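Local coordinates for protein extracellular ligand-binding receptor (Sphaerobacter thermophilus, PDB 4ZPJ) that probably captures a small ligand outside the membrane and hands it to an ABC transporter, as a substrate-binding protein of the leucine-binding family, at residues N74-T79 with E323-R328; T110-L115 with R137-Q142; R194-A199 with Q241-A246; H257-D262 with Q290-E295; T353-E358 with K362-E367. One frame throughout, in Å; residues are numbered along the deposited sequence.

Interaction 1 (N74-T79 with E323-R328); sequences NLRGLT and EAFTAR
The guanidinium of Arg76 and the ring of Phe325 meet with their planes 81° apart. NE of Arg76 lies at the ring's edge, near its plane, 4.0 Å from CZ of Phe325, so this is neither a stack nor a cation-pi contact. Phe325 reaches this position because its ring is carried on a CG anti to the backbone N (chi1 -171°), which extends CZ toward helix 68-84; the ring also meets that of His329. The Arg76 chain, bent at chi3, pairs with Asp338 in a salt bridge through NE, the same atom that borders the ring. A second arginine serves the other end of the contact: NH2 of Arg328 comes within 3.9 Å of Thr79 O and 4.0 Å of Thr79 OG1, without a hydrogen bond to either, while its salt bridge goes to Asp83. Thr79 OG1 turns back along its own helix and donates to Leu75 O at 3.0 Å, tilted 24° from the carbonyl plane; Thr79 N reaches that oxygen from the opposite face. A valine here would probably leave Leu75 O with the backbone N-H as its one donor from this residue and put a methyl group beside the Arg328 guanidinium. With no hydrogen bond between them, segments 74-79 and 323-328 meet by loose approaches alone, and the salt bridges of both arginines go to aspartates outside them.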
# COMPACT_ATOMS: atom_id res chain seq x y z
N ASN A 74 -9.79 -0.92 2.67
CA ASN A 74 -9.29 -2.17 3.13
C ASN A 74 -10.48 -3.13 3.40
O ASN A 74 -10.42 -4.30 3.02
CB ASN A 74 -8.39 -1.97 4.36
CG ASN A 74 -6.91 -1.69 4.02
OD1 ASN A 74 -6.50 -1.53 2.86
ND2 ASN A 74 -6.11 -1.69 5.03
N LEU A 75 -11.53 -2.62 4.05
CA LEU A 75 -12.66 -3.44 4.42
C LEU A 75 -13.42 -3.92 3.20
O LEU A 75 -13.81 -5.08 3.14
CB LEU A 75 -13.57 -2.73 5.43
CG LEU A 75 -14.82 -3.39 5.91
CD1 LEU A 75 -14.49 -4.69 6.61
CD2 LEU A 75 -15.64 -2.46 6.83
N ARG A 76 -13.60 -3.07 2.21
CA ARG A 76 -14.19 -3.54 0.95
C ARG A 76 -13.41 -4.65 0.27
O ARG A 76 -13.99 -5.62 -0.23
CB ARG A 76 -14.32 -2.40 -0.05
CG ARG A 76 -15.34 -1.35 0.36
CD ARG A 76 -15.50 -0.28 -0.72
NE ARG A 76 -14.27 0.42 -1.05
CZ ARG A 76 -13.98 1.69 -0.69
NH1 ARG A 76 -14.81 2.43 0.08
NH2 ARG A 76 -12.83 2.23 -1.07
N GLY A 77 -12.09 -4.52 0.18
CA GLY A 77 -11.28 -5.59 -0.47
C GLY A 77 -11.38 -6.92 0.28
O GLY A 77 -11.53 -7.99 -0.29
N LEU A 78 -11.25 -6.81 1.58
CA LEU A 78 -11.24 -7.95 2.48
C LEU A 78 -12.54 -8.73 2.42
O LEU A 78 -12.48 -9.96 2.30
CB LEU A 78 -10.96 -7.38 3.85
CG LEU A 78 -10.61 -8.10 5.12
CD1 LEU A 78 -11.77 -8.99 5.51
CD2 LEU A 78 -9.27 -8.82 5.04
N THR A 79 -13.70 -8.06 2.47
CA THR A 79 -14.96 -8.78 2.46
C THR A 79 -15.28 -9.36 1.10
O THR A 79 -15.82 -10.43 1.02
CB THR A 79 -16.15 -7.93 2.95
OG1 THR A 79 -16.17 -6.67 2.27
CG2 THR A 79 -16.00 -7.68 4.39
N GLU A 323 -14.18 -6.87 -12.18
CA GLU A 323 -15.59 -7.21 -12.43
C GLU A 323 -16.37 -7.46 -11.17
O GLU A 323 -17.47 -6.95 -11.03
CB GLU A 323 -15.72 -8.45 -13.30
CG GLU A 323 -15.56 -8.08 -14.73
CD GLU A 323 -15.25 -9.27 -15.61
OE1 GLU A 323 -15.40 -10.44 -15.14
OE2 GLU A 323 -14.86 -8.98 -16.76
N ALA A 324 -15.80 -8.24 -10.25
CA ALA A 324 -16.48 -8.53 -9.01
C ALA A 324 -16.55 -7.28 -8.12
O ALA A 324 -17.52 -7.06 -7.36
CB ALA A 324 -15.79 -9.69 -8.31
N PHE A 325 -15.57 -6.40 -8.27
CA PHE A 325 -15.56 -5.20 -7.46
C PHE A 325 -16.62 -4.24 -7.97
O PHE A 325 -17.47 -3.79 -7.21
CB PHE A 325 -14.19 -4.54 -7.43
CG PHE A 325 -14.10 -3.41 -6.44
CD1 PHE A 325 -13.74 -3.65 -5.14
CD2 PHE A 325 -14.42 -2.12 -6.81
CE1 PHE A 325 -13.66 -2.61 -4.24
CE2 PHE A 325 -14.35 -1.08 -5.91
CZ PHE A 325 -13.96 -1.33 -4.63
N THR A 326 -16.56 -3.93 -9.25
CA THR A 326 -17.55 -3.03 -9.84
C THR A 326 -18.98 -3.54 -9.76
O THR A 326 -19.88 -2.74 -9.62
CB THR A 326 -17.26 -2.76 -11.33
OG1 THR A 326 -17.13 -4.01 -11.94
CG2 THR A 326 -15.98 -1.97 -11.51
N ALA A 327 -19.22 -4.86 -9.84
CA ALA A 327 -20.59 -5.38 -9.67
C ALA A 327 -21.13 -5.03 -8.28
O ALA A 327 -22.29 -4.77 -8.12
CB ALA A 327 -20.66 -6.88 -9.93
N ARG A 328 -20.27 -5.00 -7.28
CA ARG A 328 -20.64 -4.74 -5.92
C ARG A 328 -20.67 -3.27 -5.56
O ARG A 328 -21.19 -2.89 -4.51
CB ARG A 328 -19.61 -5.42 -5.04
CG ARG A 328 -20.03 -5.65 -3.61
CD ARG A 328 -19.77 -7.12 -3.23
NE ARG A 328 -19.45 -7.27 -1.81
CZ ARG A 328 -19.30 -8.44 -1.19
NH1 ARG A 328 -19.47 -9.58 -1.83
NH2 ARG A 328 -19.01 -8.45 0.11

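Interaction 2 (T110-L115 with R137-Q142); sequences TKTRQL and RDILVQ. With ZN (zinc ion), chain M.
Two helices on one face of the mixed sheet, 105-117 and 130-142, pack side by side here through Thr112, Arg113, Ile139 and Leu140. Their short segments run almost parallel, 12° apart, with axes 10.4 Å from each other. Ile139 is the central side chain. Its CG1 lies 3.4 Å above one face of the Arg113 guanidinium, offset toward the rim, and its CD1 comes 3.3 Å from Arg113 NH1, a close approach of a methyl to a flat cationic group. Arg113 makes this possible by running extended from CG to NE, which carries the guanidinium across to the neighbouring helix. The other branch of Ile139, CG2, is anti to the backbone N and touches CG2 of Thr112 at 4.0 Å. That same threonine methyl meets CD2 of Leu140 at 3.6 Å, whereas its hydroxyl OG1 bonds to Ala108 O in its own helix. Beyond the apolar contact, helix 130-142 bears a metal site: Asp138 OD2 binds a zinc ion at 2.2 Å, with two waters on the same ion. Asp138 OD1 accepts from Arg137 NH2 at 2.7 Å in a salt bridge, which probably steadies the carboxylate and offsets its charge. Near-parallel neighbouring helices of this kind, separated by strand 123-126 in the chain, are characteristic of the alternating strand-helix lobes of type I periplasmic binding proteins.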
# COMPACT_ATOMS: atom_id res chain seq x y z
N THR A 110 -7.02 -0.29 23.03
CA THR A 110 -8.26 -0.69 23.63
C THR A 110 -8.98 -1.65 22.69
O THR A 110 -9.41 -2.72 23.06
CB THR A 110 -9.16 0.55 23.87
OG1 THR A 110 -8.51 1.46 24.79
CG2 THR A 110 -10.53 0.13 24.43
N LYS A 111 -9.17 -1.24 21.45
CA LYS A 111 -9.85 -2.12 20.51
C LYS A 111 -9.16 -3.47 20.36
O LYS A 111 -9.84 -4.49 20.30
CB LYS A 111 -10.04 -1.42 19.16
CG LYS A 111 -11.07 -0.27 19.21
CD LYS A 111 -12.29 -0.59 20.09
CE LYS A 111 -13.38 0.46 19.99
NZ LYS A 111 -14.07 0.37 18.69
N THR A 112 -7.84 -3.47 20.30
CA THR A 112 -7.09 -4.68 20.06
C THR A 112 -7.22 -5.53 21.28
O THR A 112 -7.49 -6.72 21.16
CB THR A 112 -5.60 -4.38 19.72
OG1 THR A 112 -5.51 -3.68 18.48
CG2 THR A 112 -4.81 -5.64 19.59
N ARG A 113 -7.10 -4.94 22.48
CA ARG A 113 -7.26 -5.74 23.69
C ARG A 113 -8.62 -6.40 23.77
O ARG A 113 -8.71 -7.55 24.14
CB ARG A 113 -7.02 -4.93 24.96
CG ARG A 113 -5.54 -4.77 25.27
CD ARG A 113 -5.25 -4.54 26.76
NE ARG A 113 -3.91 -5.07 27.10
CZ ARG A 113 -2.75 -4.40 27.02
NH1 ARG A 113 -2.71 -3.12 26.64
NH2 ARG A 113 -1.62 -5.00 27.34
N GLN A 114 -9.66 -5.68 23.39
CA GLN A 114 -11.01 -6.23 23.34
C GLN A 114 -11.18 -7.44 22.37
O GLN A 114 -11.76 -8.44 22.72
CB GLN A 114 -11.99 -5.10 23.02
CG GLN A 114 -13.36 -5.53 22.56
CD GLN A 114 -14.11 -4.42 21.83
OE1 GLN A 114 -14.09 -3.24 22.24
NE2 GLN A 114 -14.79 -4.80 20.75
N LEU A 115 -10.65 -7.34 21.16
CA LEU A 115 -10.82 -8.40 20.17
C LEU A 115 -10.13 -9.67 20.65
O LEU A 115 -10.65 -10.75 20.47
CB LEU A 115 -10.21 -8.01 18.83
CG LEU A 115 -10.81 -6.85 18.05
CD1 LEU A 115 -9.80 -6.44 16.96
CD2 LEU A 115 -12.15 -7.25 17.44
N ARG A 137 1.82 -3.54 18.60
CA ARG A 137 2.73 -4.65 18.22
C ARG A 137 3.02 -5.59 19.36
O ARG A 137 2.81 -6.82 19.24
CB ARG A 137 4.05 -4.09 17.67
CG ARG A 137 5.01 -5.15 17.15
CD ARG A 137 6.08 -5.40 18.19
NE ARG A 137 6.97 -6.45 17.76
CZ ARG A 137 7.53 -7.35 18.57
NH1 ARG A 137 8.33 -8.29 18.04
NH2 ARG A 137 7.30 -7.32 19.88
N ASP A 138 3.53 -5.03 20.45
CA ASP A 138 3.83 -5.80 21.66
C ASP A 138 2.60 -6.55 22.18
O ASP A 138 2.72 -7.71 22.58
CB ASP A 138 4.50 -4.92 22.75
CG ASP A 138 6.03 -4.75 22.51
OD1 ASP A 138 6.52 -5.24 21.48
OD2 ASP A 138 6.76 -4.14 23.31
N ILE A 139 1.41 -5.95 22.12
CA ILE A 139 0.19 -6.66 22.56
C ILE A 139 -0.09 -7.87 21.67
O ILE A 139 -0.34 -8.96 22.14
CB ILE A 139 -1.04 -5.71 22.58
CG1 ILE A 139 -0.95 -4.73 23.79
CG2 ILE A 139 -2.33 -6.48 22.66
CD1 ILE A 139 -1.57 -3.38 23.55
N LEU A 140 -0.03 -7.67 20.37
CA LEU A 140 -0.28 -8.78 19.48
C LEU A 140 0.72 -9.90 19.71
O LEU A 140 0.33 -11.06 19.79
CB LEU A 140 -0.27 -8.29 18.06
CG LEU A 140 -1.35 -7.27 17.68
CD1 LEU A 140 -1.06 -6.81 16.27
CD2 LEU A 140 -2.74 -7.88 17.74
N VAL A 141 1.99 -9.55 19.87
CA VAL A 141 3.04 -10.59 20.02
C VAL A 141 2.94 -11.29 21.34
O VAL A 141 2.96 -12.53 21.40
CB VAL A 141 4.47 -10.02 19.82
CG1 VAL A 141 5.54 -11.08 20.17
CG2 VAL A 141 4.63 -9.51 18.39
N GLN A 142 2.75 -10.52 22.40
CA GLN A 142 2.59 -11.12 23.72
C GLN A 142 1.40 -12.06 23.71
O GLN A 142 1.44 -13.12 24.30
CB GLN A 142 2.40 -10.07 24.81
CG GLN A 142 2.65 -10.64 26.21
CD GLN A 142 1.97 -9.85 27.33
OE1 GLN A 142 2.59 -9.53 28.35
NE2 GLN A 142 0.69 -9.55 27.15
ZN ZN M . 8.27 -3.00 22.19
O HOH W 1 8.92 -2.78 24.30
O HOH W 2 7.44 -2.22 19.93

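Interaction 3 (R194-A199 with Q241-A246); sequences RMVLHA and QRIEQA. With ZN (zinc ion), chain J.
Strand 194-199 and helix 241-246 run nearly antiparallel, at 165° between their N-to-C directions, with axes 9.0 Å apart; Val196 and Ala246 hold the nearest CA pair, at 6.7 Å. Val196 sends CG2 against the CB of Ala246 at 3.6 Å, the tightest apolar touch between the segments. One turn earlier in the helix, Ile243 lays CD1 over one face of the His198 ring in a CH-pi contact, 4.2 Å from the centroid and 25° off the ring normal. In the parallel four-stranded sheet of this lobe, strand 194-200 lies between 222-229 and 252-256, and helix 237-246 packs on it in the Rossmann-like manner of periplasmic binding proteins. His198 has its CB directed toward the helix, and with CG anti to the backbone N (chi1 164°) it offers a ring face to Ile243, while both ring nitrogens are engaged: ND1 with Val227 O and NE2 with His257. On the helix, Glu244, whose CB is directed away from the strand, binds a zinc ion through OE1 at 2.0 Å.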
# COMPACT_ATOMS: atom_id res chain seq x y z
N ARG A 194 20.77 12.35 -11.87
CA ARG A 194 20.80 13.21 -10.71
C ARG A 194 19.36 13.56 -10.39
O ARG A 194 18.64 14.05 -11.26
CB ARG A 194 21.59 14.46 -11.09
CG ARG A 194 23.11 14.35 -10.89
CD ARG A 194 23.98 15.00 -12.00
NE ARG A 194 23.67 16.38 -12.45
CZ ARG A 194 23.03 16.74 -13.59
NH1 ARG A 194 22.84 18.03 -13.84
NH2 ARG A 194 22.55 15.84 -14.47
N MSE A 195 18.89 13.32 -9.18
CA MSE A 195 17.47 13.62 -8.88
C MSE A 195 17.30 14.40 -7.62
O MSE A 195 18.17 14.37 -6.76
CB MSE A 195 16.63 12.35 -8.83
CG MSE A 195 16.48 11.75 -10.23
SE MSE A 195 15.21 10.28 -10.36
CE MSE A 195 13.62 11.16 -9.53
N VAL A 196 16.18 15.13 -7.55
CA VAL A 196 15.66 15.81 -6.37
C VAL A 196 14.50 15.01 -5.81
O VAL A 196 13.66 14.48 -6.56
CB VAL A 196 15.13 17.21 -6.69
CG1 VAL A 196 14.50 17.88 -5.48
CG2 VAL A 196 16.25 18.09 -7.18
N LEU A 197 14.44 14.96 -4.48
CA LEU A 197 13.37 14.26 -3.79
C LEU A 197 12.50 15.23 -3.02
O LEU A 197 13.00 16.17 -2.41
CB LEU A 197 13.96 13.26 -2.80
CG LEU A 197 14.93 12.20 -3.27
CD1 LEU A 197 15.23 11.23 -2.13
CD2 LEU A 197 14.31 11.48 -4.44
N HIS A 198 11.21 14.95 -2.99
CA HIS A 198 10.30 15.75 -2.26
C HIS A 198 9.24 14.93 -1.60
O HIS A 198 8.73 14.00 -2.22
CB HIS A 198 9.65 16.76 -3.21
CG HIS A 198 8.44 17.40 -2.66
ND1 HIS A 198 8.50 18.32 -1.64
CD2 HIS A 198 7.13 17.24 -2.95
CE1 HIS A 198 7.28 18.74 -1.37
NE2 HIS A 198 6.43 18.09 -2.14
N ALA A 199 8.91 15.24 -0.35
CA ALA A 199 7.81 14.57 0.34
C ALA A 199 7.12 15.40 1.35
O ALA A 199 7.70 16.35 1.89
CB ALA A 199 8.31 13.33 1.05
N GLN A 241 9.44 26.32 -5.93
CA GLN A 241 10.60 27.14 -6.22
C GLN A 241 11.88 26.44 -5.72
O GLN A 241 12.84 26.32 -6.47
CB GLN A 241 10.39 28.60 -5.73
CG GLN A 241 9.62 29.43 -6.78
CD GLN A 241 9.25 30.87 -6.37
OE1 GLN A 241 8.58 31.58 -7.13
NE2 GLN A 241 9.70 31.31 -5.18
N ARG A 242 11.88 25.89 -4.51
CA ARG A 242 13.09 25.21 -4.03
C ARG A 242 13.43 24.02 -4.88
O ARG A 242 14.61 23.76 -5.18
CB ARG A 242 12.96 24.80 -2.56
CG ARG A 242 12.57 25.97 -1.65
CD ARG A 242 12.81 25.73 -0.17
NE ARG A 242 11.92 26.57 0.65
CZ ARG A 242 11.85 26.56 1.99
NH1 ARG A 242 10.99 27.38 2.60
NH2 ARG A 242 12.62 25.76 2.71
N ILE A 243 12.40 23.28 -5.30
CA ILE A 243 12.63 22.15 -6.16
C ILE A 243 13.24 22.65 -7.45
O ILE A 243 14.21 22.08 -7.91
CB ILE A 243 11.35 21.34 -6.45
CG1 ILE A 243 10.89 20.62 -5.17
CG2 ILE A 243 11.58 20.37 -7.61
CD1 ILE A 243 9.45 20.16 -5.19
N GLU A 244 12.68 23.70 -8.03
CA GLU A 244 13.20 24.23 -9.29
C GLU A 244 14.69 24.46 -9.18
O GLU A 244 15.44 24.17 -10.11
CB GLU A 244 12.57 25.58 -9.68
CG GLU A 244 12.72 25.83 -11.20
CD GLU A 244 12.63 27.27 -11.64
OE1 GLU A 244 12.29 28.14 -10.80
OE2 GLU A 244 12.87 27.52 -12.84
N GLN A 245 15.10 25.04 -8.08
CA GLN A 245 16.48 25.48 -7.94
C GLN A 245 17.42 24.32 -7.78
O GLN A 245 18.48 24.29 -8.37
CB GLN A 245 16.63 26.32 -6.70
CG GLN A 245 16.93 27.79 -6.93
CD GLN A 245 17.28 28.42 -5.61
OE1 GLN A 245 17.27 27.73 -4.58
NE2 GLN A 245 17.58 29.73 -5.60
N ALA A 246 17.05 23.36 -6.94
CA ALA A 246 17.82 22.16 -6.81
C ALA A 246 17.93 21.47 -8.18
O ALA A 246 19.02 20.99 -8.57
CB ALA A 246 17.21 21.24 -5.79
ZN ZN J . 11.12 29.33 -11.84
O HOH W 3 9.31 28.41 -13.35

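Interaction 4 (H257-D262 with Q290-E295); sequences HGTSTD and QSILPE
The contact between Thr259 and the pair Ser291 and Ile292 joins two loops that lead into helices in a lobe of the periplasmic-binding-protein fold, the first following strand 252-256. Its packing is light. Thr259 CG2 approaches Ser291 OG at 3.6 Å, and Ile292 CD1 lies 4.1 Å from the backbone O of Ser260. That methyl is brought there by an Ile292 side chain whose CG1 sits between the backbone N and the carbonyl carbon (chi1 53°), while its CB points toward segment 257-262. The polar groups look elsewhere: Thr259 OG1 bonds to Ala286 O, and Ser291 OG to Asp289, and no hydrogen bond crosses between the segments. Helix capping is the third element. Ser260 is the N-cap of helix 261-272, and its OG bonds to the N of Ala263. Ser260 OG also donates to His257 O at 3.3 Å, from 64° above the carbonyl plane.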
# COMPACT_ATOMS: atom_id res chain seq x y z
N HIS A 257 3.29 12.25 -1.32
CA HIS A 257 2.41 12.85 -0.31
C HIS A 257 1.41 11.89 0.22
O HIS A 257 0.66 12.24 1.11
CB HIS A 257 1.63 14.01 -0.90
CG HIS A 257 2.49 15.08 -1.45
ND1 HIS A 257 3.05 15.00 -2.71
CD2 HIS A 257 2.96 16.20 -0.88
CE1 HIS A 257 3.79 16.08 -2.91
NE2 HIS A 257 3.78 16.80 -1.80
N GLY A 258 1.37 10.68 -0.29
CA GLY A 258 0.27 9.77 0.04
C GLY A 258 -0.93 10.14 -0.80
O GLY A 258 -0.91 11.10 -1.55
N THR A 259 -1.96 9.34 -0.71
CA THR A 259 -3.21 9.58 -1.35
C THR A 259 -3.99 10.55 -0.52
O THR A 259 -4.67 10.15 0.41
CB THR A 259 -3.97 8.27 -1.42
OG1 THR A 259 -3.16 7.37 -2.15
CG2 THR A 259 -5.32 8.47 -2.06
N SER A 260 -3.91 11.82 -0.90
CA SER A 260 -4.34 12.91 -0.04
C SER A 260 -4.62 14.14 -0.85
O SER A 260 -4.28 14.24 -2.04
CB SER A 260 -3.20 13.25 0.90
OG SER A 260 -2.07 13.72 0.14
N THR A 261 -5.16 15.13 -0.17
CA THR A 261 -5.45 16.36 -0.82
C THR A 261 -4.13 17.09 -1.02
O THR A 261 -4.02 17.84 -1.96
CB THR A 261 -6.45 17.19 -0.01
OG1 THR A 261 -5.92 17.38 1.29
CG2 THR A 261 -7.80 16.46 0.11
N ASP A 262 -3.14 16.88 -0.15
CA ASP A 262 -1.77 17.34 -0.42
C ASP A 262 -1.30 16.92 -1.86
O ASP A 262 -0.69 17.71 -2.64
CB ASP A 262 -0.78 16.79 0.63
CG ASP A 262 -0.85 17.52 1.98
OD1 ASP A 262 -1.73 18.40 2.17
OD2 ASP A 262 -0.00 17.25 2.87
N GLN A 290 -6.22 5.83 -8.06
CA GLN A 290 -7.50 5.84 -8.70
C GLN A 290 -8.51 6.73 -8.04
O GLN A 290 -9.25 7.40 -8.70
CB GLN A 290 -8.11 4.41 -8.61
CG GLN A 290 -9.38 4.26 -9.42
CD GLN A 290 -9.05 4.23 -10.89
OE1 GLN A 290 -8.11 3.52 -11.30
NE2 GLN A 290 -9.77 4.99 -11.68
N SER A 291 -8.56 6.71 -6.72
CA SER A 291 -9.52 7.54 -6.00
C SER A 291 -9.34 9.02 -6.25
O SER A 291 -10.29 9.78 -6.10
CB SER A 291 -9.44 7.30 -4.51
OG SER A 291 -8.08 7.33 -4.10
N ILE A 292 -8.14 9.47 -6.62
CA ILE A 292 -7.97 10.92 -6.77
C ILE A 292 -7.55 11.30 -8.16
O ILE A 292 -7.35 12.48 -8.44
CB ILE A 292 -6.99 11.48 -5.75
CG1 ILE A 292 -5.65 10.73 -5.78
CG2 ILE A 292 -7.58 11.35 -4.36
CD1 ILE A 292 -4.55 11.42 -5.01
N LEU A 293 -7.43 10.31 -9.03
CA LEU A 293 -7.00 10.50 -10.40
C LEU A 293 -7.90 11.43 -11.16
O LEU A 293 -7.43 12.34 -11.81
CB LEU A 293 -6.85 9.15 -11.12
CG LEU A 293 -5.87 9.15 -12.27
CD1 LEU A 293 -4.61 10.00 -12.02
CD2 LEU A 293 -5.47 7.75 -12.63
N PRO A 294 -9.23 11.34 -10.98
CA PRO A 294 -10.08 12.35 -11.64
C PRO A 294 -9.84 13.86 -11.30
O PRO A 294 -10.16 14.72 -12.10
CB PRO A 294 -11.49 11.94 -11.22
CG PRO A 294 -11.38 10.50 -10.86
CD PRO A 294 -10.01 10.32 -10.26
N GLU A 295 -9.31 14.16 -10.13
CA GLU A 295 -9.16 15.54 -9.68
C GLU A 295 -7.76 16.06 -10.01
O GLU A 295 -7.52 17.24 -10.06
CB GLU A 295 -9.42 15.61 -8.19
CG GLU A 295 -10.47 14.59 -7.74
CD GLU A 295 -11.14 14.96 -6.45
OE1 GLU A 295 -11.33 14.06 -5.59
OE2 GLU A 295 -11.46 16.16 -6.30

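Interaction 5 (T353-E358 with K362-E367); sequences TAIDGE and KEALLE
The striking feature is a positive-phi helix end set against the start of the next helix, with one isoleucine, Ile355, making the contact. Asp356, at phi 51°, is the C-prime residue of a Schellman motif: its N bonds to Thr353 O at 3.0 Å and Gly357 N bonds to Leu352 O. Overlapping this motif is a type I' turn from Ile355 to Glu358, closed by Glu358 N to Ile355 O at 2.9 Å. Ile355, the first residue past the helix, points its CB toward helix 362-367, and both of its branches touch there. CG2, anti to the carbonyl carbon, lies 3.5 Å from Ala364 O and 4.0 Å from Ala364 CB. The longer branch, with CG1 set between the backbone N and the carbonyl carbon (chi1 68°), carries CD1 to Leu365 CD1 at 4.1 Å, the two side chains crossing at a slant. With an alanine in its place, both methyl contacts would be lost, and Leu365 would probably be left without its partner across the turn, opening a gap between the helix end and helix 362-371. Asn361 OD1 accepts from Ala364 N near the start of that helix, while Leu365 also rests on Pro146 and Val359. The turn lies on the connection from helix 336-354 to helix 362-371, which leads on to strand 373-376 of the antiparallel sheet.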
# COMPACT_ATOMS: atom_id res chain seq x y z
N THR A 353 -8.26 -22.56 4.16
CA THR A 353 -8.58 -23.70 3.33
C THR A 353 -7.56 -24.79 3.57
O THR A 353 -7.95 -25.94 3.79
CB THR A 353 -8.58 -23.30 1.84
OG1 THR A 353 -9.58 -22.31 1.62
CG2 THR A 353 -8.84 -24.50 0.94
N ALA A 354 -6.27 -24.44 3.54
CA ALA A 354 -5.19 -25.43 3.67
C ALA A 354 -5.22 -26.19 4.99
O ALA A 354 -4.91 -27.35 5.03
CB ALA A 354 -3.85 -24.73 3.52
N ILE A 355 -5.57 -25.52 6.08
CA ILE A 355 -5.74 -26.22 7.38
C ILE A 355 -7.19 -26.61 7.69
O ILE A 355 -7.54 -26.86 8.87
CB ILE A 355 -5.23 -25.37 8.56
CG1 ILE A 355 -6.11 -24.14 8.79
CG2 ILE A 355 -3.77 -24.96 8.34
CD1 ILE A 355 -5.84 -23.43 10.09
N ASP A 356 -8.04 -26.65 6.67
CA ASP A 356 -9.41 -27.13 6.84
C ASP A 356 -10.14 -26.43 8.02
O ASP A 356 -10.96 -27.03 8.71
CB ASP A 356 -9.39 -28.68 6.99
CG ASP A 356 -10.64 -29.38 6.40
OD1 ASP A 356 -11.22 -28.86 5.41
OD2 ASP A 356 -11.04 -30.46 6.90
N GLY A 357 -9.86 -25.14 8.23
CA GLY A 357 -10.51 -24.36 9.26
C GLY A 357 -10.06 -24.59 10.68
O GLY A 357 -10.57 -23.93 11.60
N GLU A 358 -9.13 -25.52 10.89
CA GLU A 358 -8.68 -25.86 12.25
C GLU A 358 -7.82 -24.70 12.73
O GLU A 358 -6.63 -24.81 12.97
CB GLU A 358 -7.95 -27.22 12.33
CG GLU A 358 -8.85 -28.47 12.20
CD GLU A 358 -10.04 -28.53 13.18
OE1 GLU A 358 -10.08 -29.43 14.06
OE2 GLU A 358 -10.98 -27.69 13.08
N LYS A 362 -2.61 -23.00 16.10
CA LYS A 362 -1.80 -21.85 15.73
C LYS A 362 -0.58 -22.23 14.93
O LYS A 362 -0.19 -21.51 14.00
CB LYS A 362 -1.36 -21.04 16.95
CG LYS A 362 -2.47 -20.17 17.49
CD LYS A 362 -1.95 -18.98 18.27
CE LYS A 362 -2.12 -19.15 19.77
NZ LYS A 362 -2.36 -17.82 20.41
N GLU A 363 0.04 -23.34 15.29
CA GLU A 363 1.26 -23.80 14.61
C GLU A 363 0.93 -24.01 13.14
O GLU A 363 1.60 -23.47 12.27
CB GLU A 363 1.81 -25.09 15.24
CG GLU A 363 3.22 -25.49 14.80
CD GLU A 363 3.33 -26.96 14.36
OE1 GLU A 363 3.00 -27.29 13.19
OE2 GLU A 363 3.78 -27.81 15.18
N ALA A 364 -0.12 -24.79 12.87
CA ALA A 364 -0.54 -25.08 11.51
C ALA A 364 -1.03 -23.80 10.80
O ALA A 364 -0.77 -23.62 9.65
CB ALA A 364 -1.64 -26.13 11.50
N LEU A 365 -1.72 -22.90 11.50
CA LEU A 365 -2.16 -21.67 10.88
C LEU A 365 -0.97 -20.82 10.39
O LEU A 365 -0.94 -20.31 9.23
CB LEU A 365 -2.99 -20.88 11.87
CG LEU A 365 -3.52 -19.53 11.41
CD1 LEU A 365 -4.23 -19.67 10.08
CD2 LEU A 365 -4.41 -18.92 12.52
N LEU A 366 0.01 -20.67 11.25
CA LEU A 366 1.19 -19.90 10.90
C LEU A 366 2.00 -20.49 9.79
O LEU A 366 2.50 -19.72 8.94
CB LEU A 366 2.13 -19.74 12.07
CG LEU A 366 1.63 -18.97 13.28
CD1 LEU A 366 2.77 -18.94 14.29
CD2 LEU A 366 1.25 -17.56 12.92
N GLU A 367 2.18 -21.82 9.82
CA GLU A 367 2.89 -22.50 8.78
C GLU A 367 2.08 -22.36 7.49
O GLU A 367 2.67 -22.16 6.43
CB GLU A 367 3.23 -23.99 9.10
CG GLU A 367 3.92 -24.24 10.46
CD GLU A 367 4.98 -25.38 10.50
OE1 GLU A 367 6.08 -25.17 9.94
OE2 GLU A 367 4.76 -26.45 11.16

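How the interactions relate
The closest link is between interaction 3 and interaction 4, where His198 NE2 and His257 NE2 stand 3.0 Å apart, though the centres of the two contacts are about 21 Å apart. Interactions 2 and 5 approach without touching, nearest atoms about 7 Å apart, and so do interactions 1 and 4. The extremes are interactions 3 and 5, whose centres lie about 50 Å apart on opposite sides of the chain's centre. Along the chain, interactions 2, 3 and 4 all fall between the two segments of interaction 1, while interaction 5 follows it. Zinc is bound in interactions 2 and 3, by Asp138 and Glu244, and their centres are about 42 Å apart.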